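Local coordinates for protein ABC transporter (PDB 1JI0) that binds ATP and probably couples its hydrolysis to the transport of branched-chain amino acids across the membrane, at residues I5-Q10 with L160-E165; I25-P30 with V35-A40; K45-S50 with G54-Q59; Y208-V211 with Q216-L219. One frame throughout, in Å; residues are numbered along the deposited sequence.

Contact 1: I5-Q10 with L160-E165; sequences IVLEVQ and LLMMDE. With ATP (adenosine-5'-triphosphate), chain B.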
loop_
_atom_site.group_PDB
_atom_site.type_symbol
_atom_site.label_atom_id
_atom_site.label_comp_id
_atom_site.label_asym_id
_atom_site.label_seq_id
_atom_site.Cartn_x
_atom_site.Cartn_y
_atom_site.Cartn_z
ATOM N N ILE A 5 3.890 0.737 16.738
ATOM C CA ILE A 5 4.509 0.246 15.502
ATOM C C ILE A 5 3.505 -0.779 14.995
ATOM O O ILE A 5 3.457 -1.900 15.501
ATOM C CB ILE A 5 5.878 -0.457 15.768
ATOM C CG1 ILE A 5 6.897 0.553 16.312
ATOM C CG2 ILE A 5 6.417 -1.086 14.467
ATOM C CD1 ILE A 5 7.152 1.746 15.365
ATOM N N VAL A 6 2.686 -0.392 14.019
ATOM C CA VAL A 6 1.673 -1.306 13.500
ATOM C C VAL A 6 2.261 -2.511 12.787
ATOM O O VAL A 6 1.699 -3.606 12.840
ATOM C CB VAL A 6 0.686 -0.595 12.540
ATOM C CG1 VAL A 6 0.018 0.564 13.253
ATOM C CG2 VAL A 6 1.416 -0.113 11.298
ATOM N N LEU A 7 3.396 -2.322 12.128
ATOM C CA LEU A 7 4.028 -3.422 11.423
ATOM C C LEU A 7 5.533 -3.347 11.546
ATOM O O LEU A 7 6.135 -2.297 11.295
ATOM C CB LEU A 7 3.656 -3.402 9.938
ATOM C CG LEU A 7 4.212 -4.596 9.150
ATOM C CD1 LEU A 7 3.308 -5.816 9.367
ATOM C CD2 LEU A 7 4.276 -4.243 7.675
ATOM N N GLU A 8 6.137 -4.454 11.956
ATOM C CA GLU A 8 7.585 -4.519 12.064
ATOM C C GLU A 8 8.085 -5.783 11.380
ATOM O O GLU A 8 7.607 -6.886 11.653
ATOM C CB GLU A 8 8.048 -4.518 13.522
ATOM C CG GLU A 8 9.572 -4.490 13.642
ATOM C CD GLU A 8 10.069 -4.505 15.072
ATOM O OE1 GLU A 8 9.233 -4.605 15.996
ATOM O OE2 GLU A 8 11.300 -4.421 15.273
ATOM N N VAL A 9 9.035 -5.614 10.471
ATOM C CA VAL A 9 9.622 -6.739 9.755
ATOM C C VAL A 9 11.025 -6.874 10.319
ATOM O O VAL A 9 11.758 -5.894 10.376
ATOM C CB VAL A 9 9.695 -6.456 8.221
ATOM C CG1 VAL A 9 10.407 -7.597 7.503
ATOM C CG2 VAL A 9 8.292 -6.285 7.654
ATOM N N GLN A 10 11.395 -8.072 10.767
ATOM C CA GLN A 10 12.730 -8.277 11.322
ATOM C C GLN A 10 13.524 -9.291 10.507
ATOM O O GLN A 10 13.060 -10.407 10.282
ATOM C CB GLN A 10 12.645 -8.768 12.773
ATOM C CG GLN A 10 11.728 -7.953 13.667
ATOM C CD GLN A 10 11.768 -8.419 15.111
ATOM O OE1 GLN A 10 11.819 -9.621 15.391
ATOM N NE2 GLN A 10 11.735 -7.469 16.039
ATOM N N LEU A 160 -4.027 -1.410 8.530
ATOM C CA LEU A 160 -2.802 -1.158 7.783
ATOM C C LEU A 160 -3.157 -1.228 6.302
ATOM O O LEU A 160 -3.598 -2.274 5.811
ATOM C CB LEU A 160 -1.749 -2.217 8.103
ATOM C CG LEU A 160 -0.265 -1.951 7.802
ATOM C CD1 LEU A 160 0.287 -3.121 7.031
ATOM C CD2 LEU A 160 -0.059 -0.654 7.028
ATOM N N LEU A 161 -2.985 -0.119 5.592
ATOM C CA LEU A 161 -3.287 -0.099 4.159
ATOM C C LEU A 161 -1.985 -0.197 3.371
ATOM O O LEU A 161 -1.124 0.688 3.466
ATOM C CB LEU A 161 -4.034 1.185 3.786
ATOM C CG LEU A 161 -4.337 1.453 2.302
ATOM C CD1 LEU A 161 -5.231 0.356 1.739
ATOM C CD2 LEU A 161 -5.026 2.813 2.151
HETATM N N MSE A 162 -1.831 -1.281 2.613
HETATM C CA MSE A 162 -0.637 -1.489 1.799
HETATM C C MSE A 162 -1.025 -1.268 0.342
HETATM O O MSE A 162 -2.102 -1.688 -0.088
HETATM C CB MSE A 162 -0.089 -2.906 1.992
HETATM C CG MSE A 162 0.218 -3.250 3.453
HETATM SE SE MSE A 162 1.309 -4.814 3.690
HETATM C CE MSE A 162 3.031 -3.990 3.659
HETATM N N MSE A 163 -0.154 -0.602 -0.411
HETATM C CA MSE A 163 -0.430 -0.304 -1.811
HETATM C C MSE A 163 0.813 -0.558 -2.655
HETATM O O MSE A 163 1.900 -0.067 -2.340
HETATM C CB MSE A 163 -0.872 1.155 -1.950
HETATM C CG MSE A 163 -2.026 1.555 -1.043
HETATM SE SE MSE A 163 -2.526 3.439 -1.253
HETATM C CE MSE A 163 -2.309 4.025 0.555
ATOM N N ASP A 164 0.652 -1.329 -3.725
ATOM C CA ASP A 164 1.768 -1.658 -4.601
ATOM C C ASP A 164 1.661 -0.851 -5.886
ATOM O O ASP A 164 0.773 -1.085 -6.714
ATOM C CB ASP A 164 1.778 -3.164 -4.919
ATOM C CG ASP A 164 3.089 -3.627 -5.537
ATOM O OD1 ASP A 164 3.978 -2.789 -5.796
ATOM O OD2 ASP A 164 3.244 -4.841 -5.770
ATOM N N GLU A 165 2.575 0.107 -6.029
ATOM C CA GLU A 165 2.651 0.994 -7.182
ATOM C C GLU A 165 1.301 1.542 -7.612
ATOM O O GLU A 165 0.857 1.310 -8.731
ATOM C CB GLU A 165 3.319 0.271 -8.346
ATOM C CG GLU A 165 4.592 -0.423 -7.926
ATOM C CD GLU A 165 5.689 -0.263 -8.931
ATOM O OE1 GLU A 165 5.863 0.869 -9.430
ATOM O OE2 GLU A 165 6.385 -1.259 -9.223
HETATM P PG ATP B . 6.779 -4.933 -8.887
HETATM O O1G ATP B . 6.561 -4.298 -10.200
HETATM O O2G ATP B . 6.450 -4.083 -7.723
HETATM O O3G ATP B . 6.299 -6.360 -8.836
HETATM P PB ATP B . 9.337 -5.407 -7.513
HETATM O O1B ATP B . 10.626 -4.652 -7.613
HETATM O O2B ATP B . 8.554 -5.278 -6.297
HETATM O O3B ATP B . 8.392 -4.997 -8.777
HETATM P PA ATP B . 9.441 -8.329 -7.229
HETATM O O1A ATP B . 8.013 -8.672 -7.301
HETATM O O2A ATP B . 10.136 -8.510 -5.928
HETATM O O3A ATP B . 9.676 -6.876 -7.856
HETATM O "O5'" ATP B . 10.180 -9.157 -8.329
HETATM C "C5'" ATP B . 11.588 -9.013 -8.543
HETATM C "C4'" ATP B . 12.349 -10.188 -8.045
HETATM O "O4'" ATP B . 11.968 -11.328 -8.868
HETATM C "C3'" ATP B . 13.836 -10.038 -8.247
HETATM O "O3'" ATP B . 14.525 -10.387 -7.031
HETATM C "C2'" ATP B . 14.139 -10.964 -9.389
HETATM O "O2'" ATP B . 15.454 -11.509 -9.367
HETATM C "C1'" ATP B . 13.138 -12.103 -9.132
HETATM N N9 ATP B . 12.866 -13.044 -10.285
HETATM C C8 ATP B . 11.662 -13.615 -10.646
HETATM N N7 ATP B . 11.706 -14.405 -11.683
HETATM C C5 ATP B . 13.045 -14.361 -12.045
HETATM C C6 ATP B . 13.780 -14.998 -13.093
HETATM N N6 ATP B . 13.179 -15.809 -13.946
HETATM N N1 ATP B . 15.116 -14.758 -13.203
HETATM C C2 ATP B . 15.710 -13.933 -12.330
HETATM N N3 ATP B . 15.140 -13.272 -11.299
HETATM C C4 ATP B . 13.774 -13.535 -11.210
#
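The Walker B strand, residues 160-164, carries Leu160 and Met162 on the face that meets Val6 and Leu7, where the antiparallel sheet of the nucleotide-binding domain bends round at the start of strand 5-16. Val6 and Leu7 both lie opposite Val29, a classic beta bulge that turns two neighbouring side chains inward. The contact is wholly apolar, as suits buried ground between two sheets. Leu7 CD2 meets two partners, Leu160 CD1 at 4.2 Å and Met162 CE at 4.2 Å, and the side chains of Leu7 and Leu160 cross at about a right angle. Leu7 reaches them because its CG stands anti to the backbone N (chi1 -176°). Val6, shorter and branched, lays CG2 against Leu160 CG at 4.3 Å. Met162 is selenomethionine; its flexible chain brings the terminal methyl nearer than its CB direction would suggest, and Leu49 and Ile52 of helix 45-52 also lie against it.

At its far end the strand reaches the nucleotide. Asp164 OD1 lies 3.4 Å from O2G of ATP, and Glu165 OE2 is 3.2 Å from O1G. An alanine in place of Glu165 would remove the carboxylate that faces the gamma phosphate, and would probably leave a gap between Gln197 and the nucleotide where Walker B places an acidic group. A hydrophobic strand running into Asp-Glu beside the gamma phosphate is the hallmark of Walker B in ABC ATPases.

Contact 2: I25-P30 with V35-A40; sequences IDLKVP and VTLIGA
Leu27 O accepts a backbone hydrogen bond from Val9 N, which fixes Leu27 in the antiparallel sheet while its side chain reaches across to Leu37 in the other sheet. No hydrogen bond links strands 25-30 and 35-38 themselves. Their axes come within 8.1 Å at an angle of 148°, so they face each other as layers and not as neighbours in one sheet.

The layers are closest near the turn between them. Val35 CG2 is the methyl that does most of the touching there: it lies 3.9 Å from Val29 CG1, 3.8 Å from Pro30 CD and 3.8 Å from the carbonyl oxygen Lys28 O. Val35 CG1 takes the position anti to the backbone N (chi1 169°), and this turns CG2 to the strand opposite. Compact valines suit this end, where the CA atoms of Val29 and Val35 are 6.0 Å apart, and the CD corner of the proline ring meets Val35 CG2, the two side chains crossing at about a right angle. Farther along, the strands spread, and longer leucines bridge the distance through Leu27 CD2 and Leu37 CD1. Beyond Leu37, Gly39 adopts backbone angles at which any CB would collide with the preceding carbonyl oxygen, a conformation suited to the entry of the P-loop.

Strand 5-16 pairs with 25-30 on one side of the contact, the ring of Tyr210 from strand 208-213 packs against Leu27, Val35 and Leu37, and Thr48 of helix 45-52 lies against both leucines.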
loop_
_atom_site.group_PDB
_atom_site.type_symbol
_atom_site.label_atom_id
_atom_site.label_comp_id
_atom_site.label_asym_id
_atom_site.label_seq_id
_atom_site.Cartn_x
_atom_site.Cartn_y
_atom_site.Cartn_z
ATOM N N ILE A 25 15.872 -8.021 5.492
ATOM C CA ILE A 25 15.563 -6.606 5.663
ATOM C C ILE A 25 14.790 -6.347 6.954
ATOM O O ILE A 25 14.134 -7.246 7.483
ATOM C CB ILE A 25 14.724 -6.075 4.484
ATOM C CG1 ILE A 25 13.406 -6.850 4.404
ATOM C CG2 ILE A 25 15.521 -6.193 3.174
ATOM C CD1 ILE A 25 12.400 -6.228 3.485
ATOM N N ASP A 26 14.888 -5.113 7.452
ATOM C CA ASP A 26 14.179 -4.685 8.662
ATOM C C ASP A 26 13.369 -3.444 8.286
ATOM O O ASP A 26 13.869 -2.578 7.575
ATOM C CB ASP A 26 15.165 -4.305 9.769
ATOM C CG ASP A 26 16.095 -5.446 10.150
ATOM O OD1 ASP A 26 15.614 -6.479 10.663
ATOM O OD2 ASP A 26 17.317 -5.298 9.930
ATOM N N LEU A 27 12.130 -3.361 8.756
ATOM C CA LEU A 27 11.269 -2.214 8.472
ATOM C C LEU A 27 10.298 -2.016 9.614
ATOM O O LEU A 27 9.916 -2.973 10.275
ATOM C CB LEU A 27 10.394 -2.442 7.241
ATOM C CG LEU A 27 10.861 -2.945 5.887
ATOM C CD1 LEU A 27 9.619 -3.395 5.110
ATOM C CD2 LEU A 27 11.612 -1.857 5.145
ATOM N N LYS A 28 9.874 -0.773 9.818
ATOM C CA LYS A 28 8.885 -0.458 10.840
ATOM C C LYS A 28 7.919 0.537 10.231
ATOM O O LYS A 28 8.331 1.445 9.512
ATOM C CB LYS A 28 9.543 0.147 12.080
ATOM C CG LYS A 28 10.369 -0.845 12.872
ATOM C CD LYS A 28 10.809 -0.252 14.200
ATOM C CE LYS A 28 11.753 -1.186 14.931
ATOM N NZ LYS A 28 12.256 -0.553 16.184
ATOM N N VAL A 29 6.631 0.344 10.481
ATOM C CA VAL A 29 5.612 1.261 9.969
ATOM C C VAL A 29 4.865 1.772 11.203
ATOM O O VAL A 29 4.003 1.080 11.742
ATOM C CB VAL A 29 4.626 0.536 9.019
ATOM C CG1 VAL A 29 3.680 1.543 8.391
ATOM C CG2 VAL A 29 5.408 -0.222 7.930
ATOM N N PRO A 30 5.212 2.985 11.680
ATOM C CA PRO A 30 4.572 3.578 12.863
ATOM C C PRO A 30 3.113 3.947 12.634
ATOM O O PRO A 30 2.721 4.328 11.526
ATOM C CB PRO A 30 5.435 4.818 13.152
ATOM C CG PRO A 30 6.785 4.473 12.511
ATOM C CD PRO A 30 6.340 3.818 11.223
ATOM N N VAL A 35 4.647 5.160 5.283
ATOM C CA VAL A 35 6.013 4.695 5.096
ATOM C C VAL A 35 6.116 4.183 3.673
ATOM O O VAL A 35 5.213 3.513 3.189
ATOM C CB VAL A 35 6.365 3.550 6.072
ATOM C CG1 VAL A 35 7.692 2.906 5.663
ATOM C CG2 VAL A 35 6.472 4.097 7.482
ATOM N N THR A 36 7.206 4.501 2.990
ATOM C CA THR A 36 7.339 4.035 1.634
ATOM C C THR A 36 8.593 3.204 1.410
ATOM O O THR A 36 9.652 3.440 2.001
ATOM C CB THR A 36 7.304 5.212 0.625
ATOM O OG1 THR A 36 7.279 4.688 -0.711
ATOM C CG2 THR A 36 8.531 6.116 0.796
ATOM N N LEU A 37 8.441 2.199 0.565
ATOM C CA LEU A 37 9.529 1.318 0.197
ATOM C C LEU A 37 9.706 1.617 -1.284
ATOM O O LEU A 37 8.781 1.434 -2.074
ATOM C CB LEU A 37 9.105 -0.130 0.435
ATOM C CG LEU A 37 10.043 -1.279 0.097
ATOM C CD1 LEU A 37 11.363 -1.140 0.857
ATOM C CD2 LEU A 37 9.335 -2.587 0.466
ATOM N N ILE A 38 10.881 2.125 -1.646
ATOM C CA ILE A 38 11.161 2.466 -3.032
ATOM C C ILE A 38 12.372 1.706 -3.540
ATOM O O ILE A 38 13.154 1.171 -2.758
ATOM C CB ILE A 38 11.411 3.987 -3.195
ATOM C CG1 ILE A 38 12.655 4.411 -2.407
ATOM C CG2 ILE A 38 10.193 4.768 -2.699
ATOM C CD1 ILE A 38 13.003 5.885 -2.572
ATOM N N GLY A 39 12.510 1.653 -4.861
ATOM C CA GLY A 39 13.628 0.963 -5.466
ATOM C C GLY A 39 13.313 0.651 -6.911
ATOM O O GLY A 39 12.153 0.719 -7.324
ATOM N N ALA A 40 14.340 0.307 -7.681
ATOM C CA ALA A 40 14.163 -0.011 -9.094
ATOM C C ALA A 40 13.370 -1.298 -9.283
ATOM O O ALA A 40 13.203 -2.090 -8.353
ATOM C CB ALA A 40 15.520 -0.132 -9.770
#

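Contact 3: K45-S50 with G54-Q59; sequences KTTTLS and GLVRAQ. With ATP (adenosine-5'-triphosphate), chain B.
Ser50 O receives Leu55 N, a donor five residues further on, across 2.7 Å and nearly straight at 171°, with the donor tilted from the carbonyl plane. This long-reach bond belongs to the Schellman motif that ends helix 45-52. Gly54 provides the positive phi that reverses the chain, a backbone state that glycine adopts readily.

Van der Waals contacts fill the turn. Val56 CG1 sits in the crowded position between its backbone N and carbonyl carbon (chi1 61°), which sets it 3.7 Å from Ser50 CB and also near Thr47 O. Leu55 CB packs 4.0 Å from the same Ser50 CB. The serine hydroxyl bonds back to Thr46 O at 3.0 Å, coming from above the carbonyl plane, and Ser50 N shares that oxygen; serine thus pays for its own polar group within the helix.

The other end of the helix grips ATP. Lys45 NZ donates to ATP O1B at 2.8 Å, and Thr47 OG1 donates to ATP O2A at 2.7 Å; Lys45 gets there by bending at chi3 and chi4, and its NZ also meets Gly39 O. A methionine in place of Lys45 would probably leave the beta phosphate without its positive mate and the Gly39 carbonyl without its donor. Thr47 adds its bond to the alpha phosphate beyond the lysine and following hydroxyl residue that, facing phosphates at a helix N-terminus, are the signature of the Walker A P-loop.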
loop_
_atom_site.group_PDB
_atom_site.type_symbol
_atom_site.label_atom_id
_atom_site.label_comp_id
_atom_site.label_asym_id
_atom_site.label_seq_id
_atom_site.Cartn_x
_atom_site.Cartn_y
_atom_site.Cartn_z
ATOM N N LYS A 45 10.232 -5.255 -4.083
ATOM C CA LYS A 45 9.146 -4.516 -3.445
ATOM C C LYS A 45 7.836 -5.291 -3.286
ATOM O O LYS A 45 7.265 -5.329 -2.197
ATOM C CB LYS A 45 8.890 -3.212 -4.217
ATOM C CG LYS A 45 10.088 -2.275 -4.270
ATOM C CD LYS A 45 9.753 -0.972 -4.992
ATOM C CE LYS A 45 9.301 -1.213 -6.427
ATOM N NZ LYS A 45 10.358 -1.868 -7.252
ATOM N N THR A 46 7.345 -5.879 -4.374
ATOM C CA THR A 46 6.102 -6.650 -4.350
ATOM C C THR A 46 6.275 -7.901 -3.496
ATOM O O THR A 46 5.352 -8.318 -2.802
ATOM C CB THR A 46 5.678 -7.089 -5.770
ATOM O OG1 THR A 46 5.287 -5.939 -6.522
ATOM C CG2 THR A 46 4.494 -8.058 -5.715
ATOM N N THR A 47 7.460 -8.496 -3.559
ATOM C CA THR A 47 7.741 -9.689 -2.779
ATOM C C THR A 47 7.616 -9.343 -1.296
ATOM O O THR A 47 7.044 -10.108 -0.525
ATOM C CB THR A 47 9.153 -10.229 -3.083
ATOM O OG1 THR A 47 9.230 -10.595 -4.466
ATOM C CG2 THR A 47 9.460 -11.465 -2.232
ATOM N N THR A 48 8.127 -8.177 -0.904
ATOM C CA THR A 48 8.042 -7.763 0.491
ATOM C C THR A 48 6.592 -7.694 0.943
ATOM O O THR A 48 6.244 -8.238 1.993
ATOM C CB THR A 48 8.720 -6.397 0.718
ATOM O OG1 THR A 48 10.114 -6.515 0.414
ATOM C CG2 THR A 48 8.560 -5.943 2.168
ATOM N N LEU A 49 5.744 -7.048 0.146
ATOM C CA LEU A 49 4.329 -6.926 0.486
ATOM C C LEU A 49 3.640 -8.286 0.476
ATOM O O LEU A 49 2.746 -8.546 1.291
ATOM C CB LEU A 49 3.601 -6.007 -0.500
ATOM C CG LEU A 49 4.001 -4.537 -0.619
ATOM C CD1 LEU A 49 3.032 -3.844 -1.558
ATOM C CD2 LEU A 49 3.966 -3.859 0.736
ATOM N N SER A 50 4.040 -9.143 -0.462
ATOM C CA SER A 50 3.458 -10.475 -0.569
ATOM C C SER A 50 3.795 -11.286 0.670
ATOM O O SER A 50 2.939 -11.981 1.209
ATOM C CB SER A 50 3.977 -11.195 -1.817
ATOM O OG SER A 50 3.437 -10.610 -2.996
ATOM N N GLY A 54 1.398 -12.831 3.481
ATOM C CA GLY A 54 1.416 -14.285 3.514
ATOM C C GLY A 54 1.139 -14.945 2.172
ATOM O O GLY A 54 0.585 -16.046 2.122
ATOM N N LEU A 55 1.522 -14.283 1.086
ATOM C CA LEU A 55 1.304 -14.819 -0.253
ATOM C C LEU A 55 2.544 -15.553 -0.740
ATOM O O LEU A 55 2.498 -16.298 -1.714
ATOM C CB LEU A 55 0.944 -13.691 -1.218
ATOM C CG LEU A 55 -0.292 -12.887 -0.812
ATOM C CD1 LEU A 55 -0.565 -11.797 -1.834
ATOM C CD2 LEU A 55 -1.478 -13.815 -0.690
ATOM N N VAL A 56 3.661 -15.327 -0.064
ATOM C CA VAL A 56 4.908 -15.994 -0.400
ATOM C C VAL A 56 5.514 -16.345 0.952
ATOM O O VAL A 56 5.272 -15.647 1.934
ATOM C CB VAL A 56 5.850 -15.078 -1.218
ATOM C CG1 VAL A 56 6.212 -13.839 -0.426
ATOM C CG2 VAL A 56 7.099 -15.839 -1.601
ATOM N N ARG A 57 6.284 -17.424 1.017
ATOM C CA ARG A 57 6.862 -17.849 2.286
ATOM C C ARG A 57 8.092 -17.089 2.763
ATOM O O ARG A 57 8.962 -16.714 1.976
ATOM C CB ARG A 57 7.203 -19.342 2.235
ATOM C CG ARG A 57 7.713 -19.890 3.559
ATOM C CD ARG A 57 8.229 -21.312 3.421
ATOM N NE ARG A 57 8.868 -21.775 4.648
ATOM C CZ ARG A 57 8.228 -21.971 5.795
ATOM N NH1 ARG A 57 8.897 -22.390 6.861
ATOM N NH2 ARG A 57 6.920 -21.758 5.876
ATOM N N ALA A 58 8.156 -16.880 4.075
ATOM C CA ALA A 58 9.285 -16.207 4.695
ATOM C C ALA A 58 10.140 -17.310 5.312
ATOM O O ALA A 58 9.767 -17.894 6.324
ATOM C CB ALA A 58 8.796 -15.248 5.775
ATOM N N GLN A 59 11.279 -17.590 4.688
ATOM C CA GLN A 59 12.187 -18.638 5.149
ATOM C C GLN A 59 12.917 -18.260 6.435
ATOM O O GLN A 59 13.354 -19.126 7.191
ATOM C CB GLN A 59 13.227 -18.943 4.066
ATOM C CG GLN A 59 12.684 -18.936 2.639
ATOM C CD GLN A 59 11.774 -20.109 2.339
ATOM O OE1 GLN A 59 11.444 -20.372 1.176
ATOM N NE2 GLN A 59 11.362 -20.824 3.384
HETATM P PG ATP B . 6.779 -4.933 -8.887
HETATM O O1G ATP B . 6.561 -4.298 -10.200
HETATM O O2G ATP B . 6.450 -4.083 -7.723
HETATM O O3G ATP B . 6.299 -6.360 -8.836
HETATM P PB ATP B . 9.337 -5.407 -7.513
HETATM O O1B ATP B . 10.626 -4.652 -7.613
HETATM O O2B ATP B . 8.554 -5.278 -6.297
HETATM O O3B ATP B . 8.392 -4.997 -8.777
HETATM P PA ATP B . 9.441 -8.329 -7.229
HETATM O O1A ATP B . 8.013 -8.672 -7.301
HETATM O O2A ATP B . 10.136 -8.510 -5.928
HETATM O O3A ATP B . 9.676 -6.876 -7.856
HETATM O "O5'" ATP B . 10.180 -9.157 -8.329
HETATM C "C5'" ATP B . 11.588 -9.013 -8.543
HETATM C "C4'" ATP B . 12.349 -10.188 -8.045
HETATM O "O4'" ATP B . 11.968 -11.328 -8.868
HETATM C "C3'" ATP B . 13.836 -10.038 -8.247
HETATM O "O3'" ATP B . 14.525 -10.387 -7.031
HETATM C "C2'" ATP B . 14.139 -10.964 -9.389
HETATM O "O2'" ATP B . 15.454 -11.509 -9.367
HETATM C "C1'" ATP B . 13.138 -12.103 -9.132
HETATM N N9 ATP B . 12.866 -13.044 -10.285
HETATM C C8 ATP B . 11.662 -13.615 -10.646
HETATM N N7 ATP B . 11.706 -14.405 -11.683
HETATM C C5 ATP B . 13.045 -14.361 -12.045
HETATM C C6 ATP B . 13.780 -14.998 -13.093
HETATM N N6 ATP B . 13.179 -15.809 -13.946
HETATM N N1 ATP B . 15.116 -14.758 -13.203
HETATM C C2 ATP B . 15.710 -13.933 -12.330
HETATM N N3 ATP B . 15.140 -13.272 -11.299
HETATM C C4 ATP B . 13.774 -13.535 -11.210
#

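Contact 4: Y208-V211 with Q216-L219; sequences YGYV and QIVL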
loop_
_atom_site.group_PDB
_atom_site.type_symbol
_atom_site.label_atom_id
_atom_site.label_comp_id
_atom_site.label_asym_id
_atom_site.label_seq_id
_atom_site.Cartn_x
_atom_site.Cartn_y
_atom_site.Cartn_z
ATOM N N TYR A 208 8.421 8.477 6.229
ATOM C CA TYR A 208 9.674 7.736 6.296
ATOM C C TYR A 208 9.811 6.878 5.052
ATOM O O TYR A 208 8.810 6.456 4.475
ATOM C CB TYR A 208 9.651 6.838 7.535
ATOM C CG TYR A 208 11.005 6.382 8.017
ATOM C CD1 TYR A 208 11.771 7.187 8.857
ATOM C CD2 TYR A 208 11.518 5.141 7.637
ATOM C CE1 TYR A 208 13.019 6.767 9.316
ATOM C CE2 TYR A 208 12.765 4.707 8.084
ATOM C CZ TYR A 208 13.509 5.524 8.925
ATOM O OH TYR A 208 14.736 5.094 9.386
ATOM N N GLY A 209 11.047 6.616 4.647
ATOM C CA GLY A 209 11.268 5.804 3.465
ATOM C C GLY A 209 12.391 4.795 3.615
ATOM O O GLY A 209 13.284 4.956 4.451
ATOM N N TYR A 210 12.341 3.754 2.789
ATOM C CA TYR A 210 13.352 2.703 2.771
ATOM C C TYR A 210 13.735 2.476 1.308
ATOM O O TYR A 210 12.867 2.351 0.447
ATOM C CB TYR A 210 12.797 1.398 3.344
ATOM C CG TYR A 210 12.502 1.414 4.820
ATOM C CD1 TYR A 210 11.264 1.832 5.303
ATOM C CD2 TYR A 210 13.462 0.990 5.743
ATOM C CE1 TYR A 210 10.988 1.822 6.675
ATOM C CE2 TYR A 210 13.194 0.980 7.104
ATOM C CZ TYR A 210 11.963 1.397 7.563
ATOM O OH TYR A 210 11.715 1.403 8.913
ATOM N N VAL A 211 15.032 2.437 1.026
ATOM C CA VAL A 211 15.495 2.229 -0.340
ATOM C C VAL A 211 15.958 0.785 -0.484
ATOM O O VAL A 211 16.964 0.385 0.098
ATOM C CB VAL A 211 16.659 3.180 -0.698
ATOM C CG1 VAL A 211 17.074 2.963 -2.148
ATOM C CG2 VAL A 211 16.229 4.621 -0.509
ATOM N N GLN A 216 17.956 -5.835 -0.522
ATOM C CA GLN A 216 18.492 -5.279 0.716
ATOM C C GLN A 216 18.222 -3.775 0.846
ATOM O O GLN A 216 18.167 -3.058 -0.153
ATOM C CB GLN A 216 20.002 -5.511 0.802
ATOM C CG GLN A 216 20.439 -6.962 0.708
ATOM C CD GLN A 216 21.868 -7.154 1.185
ATOM O OE1 GLN A 216 22.144 -7.102 2.381
ATOM N NE2 GLN A 216 22.785 -7.362 0.249
ATOM N N ILE A 217 18.059 -3.302 2.081
ATOM C CA ILE A 217 17.825 -1.881 2.318
ATOM C C ILE A 217 19.197 -1.214 2.378
ATOM O O ILE A 217 20.010 -1.551 3.232
ATOM C CB ILE A 217 17.086 -1.640 3.661
ATOM C CG1 ILE A 217 15.776 -2.428 3.691
ATOM C CG2 ILE A 217 16.791 -0.153 3.837
ATOM C CD1 ILE A 217 14.845 -2.130 2.547
ATOM N N VAL A 218 19.466 -0.281 1.472
ATOM C CA VAL A 218 20.761 0.388 1.466
ATOM C C VAL A 218 20.707 1.739 2.167
ATOM O O VAL A 218 21.740 2.314 2.504
ATOM C CB VAL A 218 21.276 0.585 0.021
ATOM C CG1 VAL A 218 21.456 -0.771 -0.645
ATOM C CG2 VAL A 218 20.296 1.426 -0.782
ATOM N N LEU A 219 19.496 2.237 2.393
ATOM C CA LEU A 219 19.315 3.529 3.033
ATOM C C LEU A 219 17.882 3.664 3.522
ATOM O O LEU A 219 16.954 3.152 2.893
ATOM C CB LEU A 219 19.616 4.642 2.026
ATOM C CG LEU A 219 19.590 6.102 2.482
ATOM C CD1 LEU A 219 20.643 6.328 3.540
ATOM C CD2 LEU A 219 19.853 7.010 1.288
#
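The Tyr210 ring has Ile217 CG2 at its edge, near the ring plane and 4.0 Å from Tyr210 CD2, while one face carries Tyr208 CE2, 3.4 Å above the plane and offset toward the rim. In return, Tyr210 CE2 lies in plane at the edge of the Tyr208 ring. Ile217 CG2 stands anti to its own backbone N, and the branched chain crosses the tyrosine obliquely. A tyrosine suits the place because its ring fills the interior while its hydroxyl bonds outside the hairpin, to Lys28 N.

Val211 ties the two strands together with both its backbone polar atoms. Val211 N donates to Leu219 O at 2.8 Å, and Val211 O accepts from Val218 N at 2.9 Å, each bond lying nearly along the C=O axis. The same oxygen has Ile217 CA 3.3 Å away in a CA-H...O contact. Since the two bonds use two successive residues, Val218 and Leu219, opposite the single Val211, the geometry is consistent with a classic beta bulge, with Val218 in near-helical backbone angles. On the side chains, Val218 CG2 meets Val211 CG1 at 3.8 Å, and Leu219 CB lies 4.2 Å from Val211 CG2; helix 230-236 packs on these residues through Met231, Val232 and Tyr236. The whole is an antiparallel beta hairpin whose second strand, 216-222, is the outermost strand of the mixed sheet on this side.

Along the chain, contacts 2 and 3 follow each other inside the long loop that contact 1 closes, and contact 4 comes last. Contacts 1 and 2 lie with centres 8 Å apart and join the antiparallel sheet, through strands 5-16 and 25-30, to the mixed P-loop sheet, at strands 160-164 and 34-38. Contact 4, 6 Å from contact 2 between centres, extends that mixed sheet past strand 34-38 to its edge. Helix 45-52 of contact 3 follows strand 34-38 and touches contacts 1 and 2 but not contact 4, about 17 Å away between centres. Walker A and Walker B thus meet at one ATP, at strand ends of the mixed sheet, on which the antiparallel sheet packs.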